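Local coordinates for putative S41 protease (Bacteroides fragilis NCTC 9343, PDB 3K50), which is probably a serine peptidase of family S41, cutting polypeptide chains, though its natural substrate and physiological role are not known, at residues Arg110-Met115 with Val158-Thr163; Tyr27-Asp32 with Asn58-Ile63; Asp210-Ala215 with Ala242-Thr247. All blocks are in the same frame, centred on the assembly; numbering follows the deposited sequence. Where two conformers were deposited one is given.

Contact 1: Arg110-Met115 with Val158-Thr163; sequences RGHWIM and VPIGET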
loop_
_atom_site.group_PDB
_atom_site.type_symbol
_atom_site.label_atom_id
_atom_site.label_comp_id
_atom_site.label_asym_id
_atom_site.label_seq_id
_atom_site.Cartn_x
_atom_site.Cartn_y
_atom_site.Cartn_z
ATOM N N ARG A 110 0.696 -15.671 7.031
ATOM C CA ARG A 110 -0.654 -15.183 6.762
ATOM C C ARG A 110 -1.653 -16.345 6.792
ATOM O O ARG A 110 -1.417 -17.389 6.152
ATOM C CB ARG A 110 -0.645 -14.489 5.395
ATOM C CG ARG A 110 -2.016 -14.092 4.923
ATOM C CD ARG A 110 -1.949 -13.433 3.607
ATOM N NE ARG A 110 -3.317 -13.299 2.999
ATOM C CZ ARG A 110 -4.061 -12.213 3.085
ATOM N NH1 ARG A 110 -3.618 -11.164 3.735
ATOM N NH2 ARG A 110 -5.240 -12.157 2.528
ATOM N N GLY A 111 -2.756 -16.185 7.537
ATOM C CA GLY A 111 -3.759 -17.232 7.724
ATOM C C GLY A 111 -3.637 -17.893 9.095
ATOM O O GLY A 111 -4.539 -18.570 9.549
ATOM N N HIS A 112 -2.498 -17.737 9.746
ATOM C CA HIS A 112 -2.388 -18.188 11.116
ATOM C C HIS A 112 -3.123 -17.217 12.007
ATOM O O HIS A 112 -3.199 -16.012 11.730
ATOM C CB HIS A 112 -0.947 -18.231 11.591
ATOM C CG HIS A 112 -0.210 -19.456 11.172
ATOM N ND1 HIS A 112 1.103 -19.427 10.776
ATOM C CD2 HIS A 112 -0.603 -20.751 11.094
ATOM C CE1 HIS A 112 1.490 -20.648 10.474
ATOM N NE2 HIS A 112 0.473 -21.468 10.656
ATOM N N TRP A 113 -3.631 -17.748 13.106
ATOM C CA TRP A 113 -4.347 -16.953 14.093
ATOM C C TRP A 113 -3.608 -17.065 15.408
ATOM O O TRP A 113 -3.243 -18.178 15.793
ATOM C CB TRP A 113 -5.737 -17.499 14.327
ATOM C CG TRP A 113 -6.673 -17.477 13.166
ATOM C CD1 TRP A 113 -6.629 -18.266 12.077
ATOM C CD2 TRP A 113 -7.863 -16.691 13.044
ATOM N NE1 TRP A 113 -7.699 -18.009 11.251
ATOM C CE2 TRP A 113 -8.472 -17.042 11.823
ATOM C CE3 TRP A 113 -8.456 -15.701 13.828
ATOM C CZ2 TRP A 113 -9.638 -16.435 11.363
ATOM C CZ3 TRP A 113 -9.637 -15.128 13.391
ATOM C CH2 TRP A 113 -10.215 -15.503 12.154
ATOM N N ILE A 114 -3.320 -15.937 16.051
ATOM C CA ILE A 114 -2.716 -15.938 17.383
ATOM C C ILE A 114 -3.892 -16.022 18.372
ATOM O O ILE A 114 -4.798 -15.176 18.352
ATOM C CB ILE A 114 -1.875 -14.710 17.657
ATOM C CG1 ILE A 114 -0.731 -14.566 16.656
ATOM C CG2 ILE A 114 -1.223 -14.805 19.026
ATOM C CD1 ILE A 114 0.101 -13.270 16.890
HETATM N N MSE A 115 -3.889 -17.044 19.219
HETATM C CA MSE A 115 -5.000 -17.311 20.160
HETATM C C MSE A 115 -4.692 -17.023 21.636
HETATM O O MSE A 115 -5.616 -16.725 22.408
HETATM C CB MSE A 115 -5.453 -18.760 20.045
HETATM C CG MSE A 115 -5.883 -19.150 18.661
HETATM SE SE MSE A 115 -6.395 -20.983 18.551
HETATM C CE MSE A 115 -8.270 -20.894 19.241
ATOM N N VAL A 158 -9.352 -23.231 15.343
ATOM C CA VAL A 158 -8.971 -24.360 16.182
ATOM C C VAL A 158 -7.471 -24.351 16.463
ATOM O O VAL A 158 -6.665 -24.082 15.562
ATOM C CB VAL A 158 -9.394 -25.680 15.529
ATOM C CG1 VAL A 158 -10.924 -25.656 15.281
ATOM C CG2 VAL A 158 -8.671 -25.923 14.225
ATOM N N PRO A 159 -7.072 -24.636 17.717
ATOM C CA PRO A 159 -5.634 -24.591 17.970
ATOM C C PRO A 159 -4.901 -25.684 17.231
ATOM O O PRO A 159 -5.410 -26.780 17.125
ATOM C CB PRO A 159 -5.526 -24.844 19.481
ATOM C CG PRO A 159 -6.917 -24.671 20.013
ATOM C CD PRO A 159 -7.825 -25.031 18.921
ATOM N N ILE A 160 -3.738 -25.360 16.696
ATOM C CA ILE A 160 -2.909 -26.335 16.017
ATOM C C ILE A 160 -1.509 -26.473 16.627
ATOM O O ILE A 160 -0.763 -27.376 16.226
ATOM C CB ILE A 160 -2.729 -25.987 14.515
ATOM C CG1 ILE A 160 -2.003 -24.659 14.371
ATOM C CG2 ILE A 160 -4.084 -25.991 13.832
ATOM C CD1 ILE A 160 -1.468 -24.389 12.950
ATOM N N GLY A 161 -1.118 -25.557 17.521
ATOM C CA GLY A 161 0.193 -25.633 18.144
ATOM C C GLY A 161 0.648 -24.397 18.887
ATOM O O GLY A 161 -0.147 -23.533 19.263
ATOM N N GLU A 162 1.955 -24.353 19.146
ATOM C CA GLU A 162 2.599 -23.244 19.851
ATOM C C GLU A 162 3.962 -22.866 19.251
ATOM O O GLU A 162 4.621 -23.655 18.589
ATOM C CB GLU A 162 2.804 -23.618 21.304
ATOM C CG GLU A 162 1.495 -23.868 22.072
ATOM C CD GLU A 162 1.696 -24.527 23.444
ATOM O OE1 GLU A 162 2.687 -25.271 23.650
ATOM O OE2 GLU A 162 0.825 -24.305 24.313
ATOM N N THR A 163 4.372 -21.633 19.462
ATOM C CA THR A 163 5.678 -21.226 19.037
ATOM C C THR A 163 6.173 -20.118 19.938
ATOM O O THR A 163 5.383 -19.480 20.690
ATOM C CB THR A 163 5.658 -20.731 17.583
ATOM O OG1 THR A 163 6.997 -20.472 17.168
ATOM C CG2 THR A 163 4.835 -19.453 17.465
#
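His112 ND1 accepts a hydrogen bond from the backbone N-H of Gln109, and this fastens the imidazole from the side away from Ile160. The CD2-NE2 side of the ring is the part nearest Ile160, whose CD1 lies 4.2 Å from His112 CD2 and just as far from NE2. The methyl comes in obliquely, and the two side chains run roughly at right angles. Ile160 gets its tip there with CG1 between the backbone N and the carbonyl carbon (chi1 63°), after which the chain runs on nearly straight to CD1.

The other half of the contact is built on Met115, a selenomethionine. Its CB points toward the 158-163 strand and the chain runs on extended through CG (chi2 178°), which puts selenium against the backbone of Pro159; the bend at chi3 (82°) then turns CE toward the proline ring. SE is 3.7 Å from Pro159 CA and 4.1 Å from Val158 C. It also touches the proline ring, at 4.0 Å from Pro159 CG, and CE lies 4.1 Å from that same CG. No hydrogen bond joins the two segments; the grip is apolar and near the surface.

Strand 136-146 runs between strands 113-117 and 154-165, pairing Met115 with Gln139 on one side. On the other, Ile160 and Gly161 both face Ile140 in a classic beta bulge. The contact therefore reaches over a middle strand, between side chains of its two neighbours, in the antiparallel five-stranded sheet that carries this protein's PDZ domain.

Contact 2: Tyr27-Asp32 with Asn58-Ile63; sequences YLWYRD and NGFSKI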
loop_
_atom_site.group_PDB
_atom_site.type_symbol
_atom_site.label_atom_id
_atom_site.label_comp_id
_atom_site.label_asym_id
_atom_site.label_seq_id
_atom_site.Cartn_x
_atom_site.Cartn_y
_atom_site.Cartn_z
ATOM N N TYR A 27 1.806 24.227 -1.799
ATOM C CA TYR A 27 0.555 23.506 -1.843
ATOM C C TYR A 27 -0.181 23.654 -3.166
ATOM O O TYR A 27 -0.343 24.775 -3.659
ATOM C CB TYR A 27 -0.357 24.060 -0.743
ATOM C CG TYR A 27 -1.604 23.284 -0.363
ATOM C CD1 TYR A 27 -1.632 21.883 -0.353
ATOM C CD2 TYR A 27 -2.683 23.941 0.172
ATOM C CE1 TYR A 27 -2.782 21.191 0.069
ATOM C CE2 TYR A 27 -3.841 23.244 0.666
ATOM C CZ TYR A 27 -3.859 21.871 0.613
ATOM O OH TYR A 27 -4.941 21.168 1.101
ATOM N N LEU A 28 -0.669 22.525 -3.708
ATOM C CA LEU A 28 -1.453 22.528 -4.928
ATOM C C LEU A 28 -2.583 23.516 -4.798
ATOM O O LEU A 28 -2.813 24.327 -5.709
ATOM C CB LEU A 28 -2.064 21.152 -5.255
ATOM C CG LEU A 28 -2.892 21.026 -6.539
ATOM C CD1 LEU A 28 -2.095 21.333 -7.817
ATOM C CD2 LEU A 28 -3.543 19.663 -6.626
ATOM N N TRP A 29 -3.257 23.464 -3.653
ATOM C CA TRP A 29 -4.465 24.239 -3.426
ATOM C C TRP A 29 -4.242 25.455 -2.523
ATOM O O TRP A 29 -5.065 25.797 -1.692
ATOM C CB TRP A 29 -5.515 23.296 -2.796
ATOM C CG TRP A 29 -6.004 22.186 -3.688
ATOM C CD1 TRP A 29 -6.422 22.331 -4.976
ATOM C CD2 TRP A 29 -6.210 20.782 -3.375
ATOM N NE1 TRP A 29 -6.797 21.142 -5.489
ATOM C CE2 TRP A 29 -6.693 20.172 -4.541
ATOM C CE3 TRP A 29 -5.973 19.988 -2.267
ATOM C CZ2 TRP A 29 -7.006 18.821 -4.612
ATOM C CZ3 TRP A 29 -6.273 18.639 -2.327
ATOM C CH2 TRP A 29 -6.783 18.062 -3.484
ATOM N N TYR A 30 -3.127 26.129 -2.674
ATOM C CA TYR A 30 -2.832 27.247 -1.791
ATOM C C TYR A 30 -3.935 28.318 -1.873
ATOM O O TYR A 30 -4.220 28.988 -0.916
ATOM C CB TYR A 30 -1.446 27.847 -2.103
ATOM C CG TYR A 30 -1.377 28.715 -3.340
ATOM C CD1 TYR A 30 -1.108 28.178 -4.582
ATOM C CD2 TYR A 30 -1.606 30.092 -3.260
ATOM C CE1 TYR A 30 -1.103 28.988 -5.721
ATOM C CE2 TYR A 30 -1.586 30.907 -4.393
ATOM C CZ TYR A 30 -1.320 30.368 -5.606
ATOM O OH TYR A 30 -1.305 31.184 -6.723
ATOM N N ARG A 31 -4.540 28.501 -3.031
ATOM C CA ARG A 31 -5.549 29.539 -3.167
ATOM C C ARG A 31 -6.833 29.285 -2.370
ATOM O O ARG A 31 -7.640 30.202 -2.173
ATOM C CB ARG A 31 -5.931 29.682 -4.640
ATOM C CG ARG A 31 -4.884 30.335 -5.535
ATOM C CD ARG A 31 -5.465 30.417 -6.950
ATOM N NE ARG A 31 -4.553 31.103 -7.840
ATOM C CZ ARG A 31 -4.424 32.424 -7.928
ATOM N NH1 ARG A 31 -5.153 33.222 -7.175
ATOM N NH2 ARG A 31 -3.541 32.957 -8.758
ATOM N N ASP A 32 -7.028 28.028 -1.984
ATOM C CA ASP A 32 -8.217 27.567 -1.289
ATOM C C ASP A 32 -7.955 27.317 0.199
ATOM O O ASP A 32 -8.792 26.757 0.891
ATOM C CB ASP A 32 -8.741 26.306 -1.989
ATOM C CG ASP A 32 -9.260 26.597 -3.365
ATOM O OD1 ASP A 32 -10.193 27.414 -3.475
ATOM O OD2 ASP A 32 -8.730 26.021 -4.331
ATOM N N ASN A 58 -9.061 15.556 1.608
ATOM C CA ASN A 58 -9.678 14.536 2.451
ATOM C C ASN A 58 -8.624 13.615 3.061
ATOM O O ASN A 58 -8.540 12.421 2.750
ATOM C CB ASN A 58 -10.689 13.726 1.629
ATOM C CG ASN A 58 -11.526 12.772 2.484
ATOM O OD1 ASN A 58 -11.855 13.072 3.623
ATOM N ND2 ASN A 58 -11.861 11.616 1.929
ATOM N N GLY A 59 -7.779 14.175 3.915
ATOM C CA GLY A 59 -6.734 13.372 4.507
ATOM C C GLY A 59 -5.615 13.007 3.566
ATOM O O GLY A 59 -4.833 12.086 3.865
ATOM N N PHE A 60 -5.469 13.744 2.466
ATOM C CA PHE A 60 -4.360 13.455 1.561
ATOM C C PHE A 60 -3.045 13.978 2.180
ATOM O O PHE A 60 -2.080 13.233 2.398
ATOM C CB PHE A 60 -4.608 14.001 0.174
ATOM C CG PHE A 60 -5.955 13.660 -0.406
ATOM C CD1 PHE A 60 -6.550 12.425 -0.183
ATOM C CD2 PHE A 60 -6.589 14.555 -1.230
ATOM C CE1 PHE A 60 -7.777 12.140 -0.720
ATOM C CE2 PHE A 60 -7.821 14.264 -1.792
ATOM C CZ PHE A 60 -8.403 13.053 -1.556
ATOM N N SER A 61 -3.020 15.249 2.516
ATOM C CA SER A 61 -1.879 15.811 3.204
ATOM C C SER A 61 -1.855 15.319 4.620
ATOM O O SER A 61 -2.890 15.216 5.266
ATOM C CB SER A 61 -1.983 17.331 3.212
ATOM O OG SER A 61 -1.987 17.825 1.905
ATOM N N LYS A 62 -0.659 15.069 5.153
ATOM C CA LYS A 62 -0.575 14.596 6.527
ATOM C C LYS A 62 0.805 14.784 7.161
ATOM O O LYS A 62 1.795 14.975 6.466
ATOM C CB LYS A 62 -0.917 13.123 6.591
ATOM C CG LYS A 62 -0.027 12.244 5.826
ATOM C CD LYS A 62 -0.717 10.890 5.595
ATOM C CE LYS A 62 0.213 9.857 4.936
ATOM N NZ LYS A 62 1.410 9.509 5.797
ATOM N N ILE A 63 0.828 14.730 8.488
ATOM C CA ILE A 63 2.054 14.867 9.277
ATOM C C ILE A 63 2.526 13.467 9.656
ATOM O O ILE A 63 1.729 12.621 10.085
ATOM C CB ILE A 63 1.848 15.704 10.570
ATOM C CG1 ILE A 63 1.270 17.106 10.278
ATOM C CG2 ILE A 63 3.168 15.743 11.414
ATOM C CD1 ILE A 63 2.126 18.008 9.331
#
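Trp29 and Phe60 meet rim to rim where the N-terminal S41 domain folds back on itself: a type I beta turn from Tyr27 to Tyr30, just after helix 18-26, faces the loop leading into strand 62-65. Trp29 CH2, at the far corner of the indole, comes to 4.2 Å from Phe60 CD2. Each atom lies at the other ring's edge, near its plane, so neither ring is stacked on the other. Both side chains start out toward the opposite segment with CG beside the backbone N (chi1 -66° for Trp29, -49° for Phe60), and they approach at a slant. Val330 of strand 330-336 touches both rings and fills in alongside them.

Tyr27 is turned differently. Its ring swings away from its own backbone N (chi1 -166°), which carries the hydroxyl to the in-plane edge of the Trp29 indole, while the backbone N of Trp29 sits 3.7 Å above one face of the phenol ring, offset toward the rim. Polar groups pin this corner: Asp57 OD2 is hydrogen-bonded to both Tyr27 OH and Ser61 OG, and the backbone N-H groups of Ala54 and Val347 reach Tyr27 OH and Ser61 OG respectively. The shared carboxylate thus ties the two segments together indirectly. Directly, the two side chains merely touch, with Ser61 OG 3.9 Å from Tyr27 CE1, placed obliquely to the ring.

Contact 3: Asp210-Ala215 with Ala242-Thr247; sequences DDLRRA and AQLLCT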
loop_
_atom_site.group_PDB
_atom_site.type_symbol
_atom_site.label_atom_id
_atom_site.label_comp_id
_atom_site.label_asym_id
_atom_site.label_seq_id
_atom_site.Cartn_x
_atom_site.Cartn_y
_atom_site.Cartn_z
ATOM N N ASP A 210 15.630 -2.168 -8.410
ATOM C CA ASP A 210 16.394 -3.261 -9.039
ATOM C C ASP A 210 15.819 -4.643 -8.663
ATOM O O ASP A 210 15.878 -5.560 -9.460
ATOM C CB ASP A 210 17.924 -3.119 -8.812
ATOM C CG ASP A 210 18.523 -1.981 -9.672
ATOM O OD1 ASP A 210 17.913 -1.664 -10.710
ATOM O OD2 ASP A 210 19.572 -1.388 -9.337
ATOM N N ASP A 211 15.308 -4.795 -7.448
ATOM C CA ASP A 211 14.583 -6.017 -7.069
ATOM C C ASP A 211 13.375 -6.166 -8.001
ATOM O O ASP A 211 13.045 -7.263 -8.433
ATOM C CB ASP A 211 14.023 -5.935 -5.642
ATOM C CG ASP A 211 15.071 -6.004 -4.594
ATOM O OD1 ASP A 211 16.153 -6.567 -4.879
ATOM O OD2 ASP A 211 14.814 -5.517 -3.463
ATOM N N LEU A 212 12.656 -5.067 -8.223
ATOM C CA LEU A 212 11.472 -5.103 -9.130
ATOM C C LEU A 212 11.877 -5.503 -10.564
ATOM O O LEU A 212 11.232 -6.347 -11.188
ATOM C CB LEU A 212 10.715 -3.760 -9.123
ATOM C CG LEU A 212 9.408 -3.591 -9.888
ATOM C CD1 LEU A 212 8.314 -4.461 -9.274
ATOM C CD2 LEU A 212 8.927 -2.134 -9.888
ATOM N N ARG A 213 12.962 -4.925 -11.071
ATOM C CA ARG A 213 13.468 -5.266 -12.377
ATOM C C ARG A 213 13.793 -6.723 -12.447
ATOM O O ARG A 213 13.577 -7.368 -13.481
ATOM C CB ARG A 213 14.739 -4.487 -12.722
ATOM C CG ARG A 213 14.479 -3.020 -13.025
ATOM C CD ARG A 213 15.730 -2.259 -13.329
ATOM N NE ARG A 213 15.395 -0.842 -13.660
ATOM C CZ ARG A 213 15.534 0.228 -12.844
ATOM N NH1 ARG A 213 16.016 0.130 -11.616
ATOM N NH2 ARG A 213 15.160 1.441 -13.252
ATOM N N ARG A 214 14.364 -7.236 -11.371
ATOM C CA ARG A 214 14.809 -8.621 -11.364
ATOM C C ARG A 214 13.636 -9.571 -11.490
ATOM O O ARG A 214 13.759 -10.574 -12.163
ATOM C CB ARG A 214 15.611 -8.903 -10.097
ATOM C CG ARG A 214 16.257 -10.299 -10.070
ATOM C CD ARG A 214 17.517 -10.386 -9.207
ATOM N NE ARG A 214 17.372 -9.746 -7.900
ATOM C CZ ARG A 214 17.787 -8.514 -7.565
ATOM N NH1 ARG A 214 18.428 -7.682 -8.408
ATOM N NH2 ARG A 214 17.556 -8.101 -6.336
ATOM N N ALA A 215 12.540 -9.257 -10.800
ATOM C CA ALA A 215 11.301 -9.993 -10.854
ATOM C C ALA A 215 10.764 -9.985 -12.311
ATOM O O ALA A 215 10.374 -11.030 -12.853
ATOM C CB ALA A 215 10.258 -9.320 -9.887
ATOM N N ALA A 242 6.235 4.148 -9.808
ATOM C CA ALA A 242 5.036 3.847 -10.568
ATOM C C ALA A 242 5.281 3.861 -12.096
ATOM O O ALA A 242 4.781 3.020 -12.796
ATOM C CB ALA A 242 3.892 4.807 -10.189
ATOM N N GLN A 243 6.061 4.820 -12.578
ATOM C CA GLN A 243 6.418 4.912 -13.970
ATOM C C GLN A 243 7.191 3.691 -14.369
ATOM O O GLN A 243 6.972 3.177 -15.435
ATOM C CB GLN A 243 7.249 6.181 -14.230
ATOM C CG GLN A 243 7.587 6.388 -15.711
ATOM C CD GLN A 243 8.528 7.546 -15.950
ATOM O OE1 GLN A 243 9.206 7.990 -15.025
ATOM N NE2 GLN A 243 8.612 8.005 -17.199
ATOM N N LEU A 244 8.149 3.276 -13.557
ATOM C CA LEU A 244 8.939 2.062 -13.857
ATOM C C LEU A 244 8.030 0.812 -14.027
ATOM O O LEU A 244 8.071 0.130 -15.059
ATOM C CB LEU A 244 9.989 1.811 -12.757
ATOM C CG LEU A 244 10.796 0.489 -12.836
ATOM C CD1 LEU A 244 11.556 0.361 -14.151
ATOM C CD2 LEU A 244 11.728 0.278 -11.673
ATOM N N LEU A 245 7.166 0.589 -13.033
ATOM C CA LEU A 245 6.208 -0.520 -13.013
ATOM C C LEU A 245 5.308 -0.508 -14.278
ATOM O O LEU A 245 5.140 -1.513 -14.992
ATOM C CB LEU A 245 5.365 -0.437 -11.733
ATOM C CG LEU A 245 4.355 -1.556 -11.514
ATOM C CD1 LEU A 245 5.033 -3.010 -11.545
ATOM C CD2 LEU A 245 3.525 -1.324 -10.239
ATOM N N CYS A 246 4.711 0.635 -14.568
ATOM C CA CYS A 246 3.887 0.739 -15.758
ATOM C C CYS A 246 4.606 0.456 -17.025
ATOM O O CYS A 246 4.057 -0.184 -17.916
ATOM C CB CYS A 246 3.325 2.147 -15.874
ATOM S SG CYS A 246 2.055 2.516 -14.600
ATOM N N THR A 247 5.844 0.961 -17.126
ATOM C CA THR A 247 6.627 0.819 -18.333
ATOM C C THR A 247 6.850 -0.678 -18.595
ATOM O O THR A 247 6.820 -1.138 -19.727
ATOM C CB THR A 247 7.936 1.678 -18.213
ATOM O OG1 THR A 247 7.596 3.096 -18.283
ATOM C CG2 THR A 247 8.996 1.320 -19.312
#
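Leu212 and Leu245 mark the closest pair of CA atoms, 8.0 Å apart, between two almost parallel helical segments whose axes are inclined by 8° and approach to 11.0 Å. That spacing is bridged by leucine side chains. Leu212 and Leu244 both project toward the partner helix and slide past each other in opposite directions, with Leu212 CD2 4.1 Å from Leu244 CD2. The other branch of Leu212, CD1, touches Leu245 CD1 at 4.2 Å.

Arg213 lies across Leu244 at about a right angle. Its chain is extended from CG to NE, which brings the guanidinium flat against the Leu244 methyls, and Leu244 CD2 stands 3.9 Å above the centre of one guanidinium face.

Helix 207-221 links the neighbouring parallel strands 187-194 and 226-230 in a beta-alpha-beta crossover. Helix 239-249 begins a second, from 226-230 to 292-297, interrupted by strands 258-263 and 273-276 of another sheet. This is in keeping with the ClpP/crotonase clan, and Leu212 also packs on Leu192 and Tyr194 of the sheet.

Though buried, the guanidinium is well supplied with acceptors. Arg213 NH1 forms a salt bridge with Asp210 OD1 one turn earlier (2.8 Å, N-H...O 138°); NH1 comes to OD1 from above the carboxylate plane, and NH2 donates to Leu281 O. On the other helix, Gln243 O accepts from Thr247 N and, through the opposite face of its plane, from Thr247 OG1 at 2.9 Å.

How the contacts relate
Along the chain contact 2 comes first, then contact 1, then contact 3; each closes before the next opens. They mark three separate parts: the N-terminal domain, the PDZ domain and the peptidase domain. Contacts 1 and 2 lie on opposite sides of the chain's centre, their centres 43 Å apart. Contact 3 is 35 Å from contact 1 and 29 Å from contact 2, centre to centre, and none touch. They share no sheet, yet the parts are joined: strand 62-65, entered through contact 2, pairs with strand 342-352 of the peptidase sequence, and Arg110, in the 110-115 segment, forms a salt bridge with Glu372. This is consistent with a multidomain peptidase of family S41.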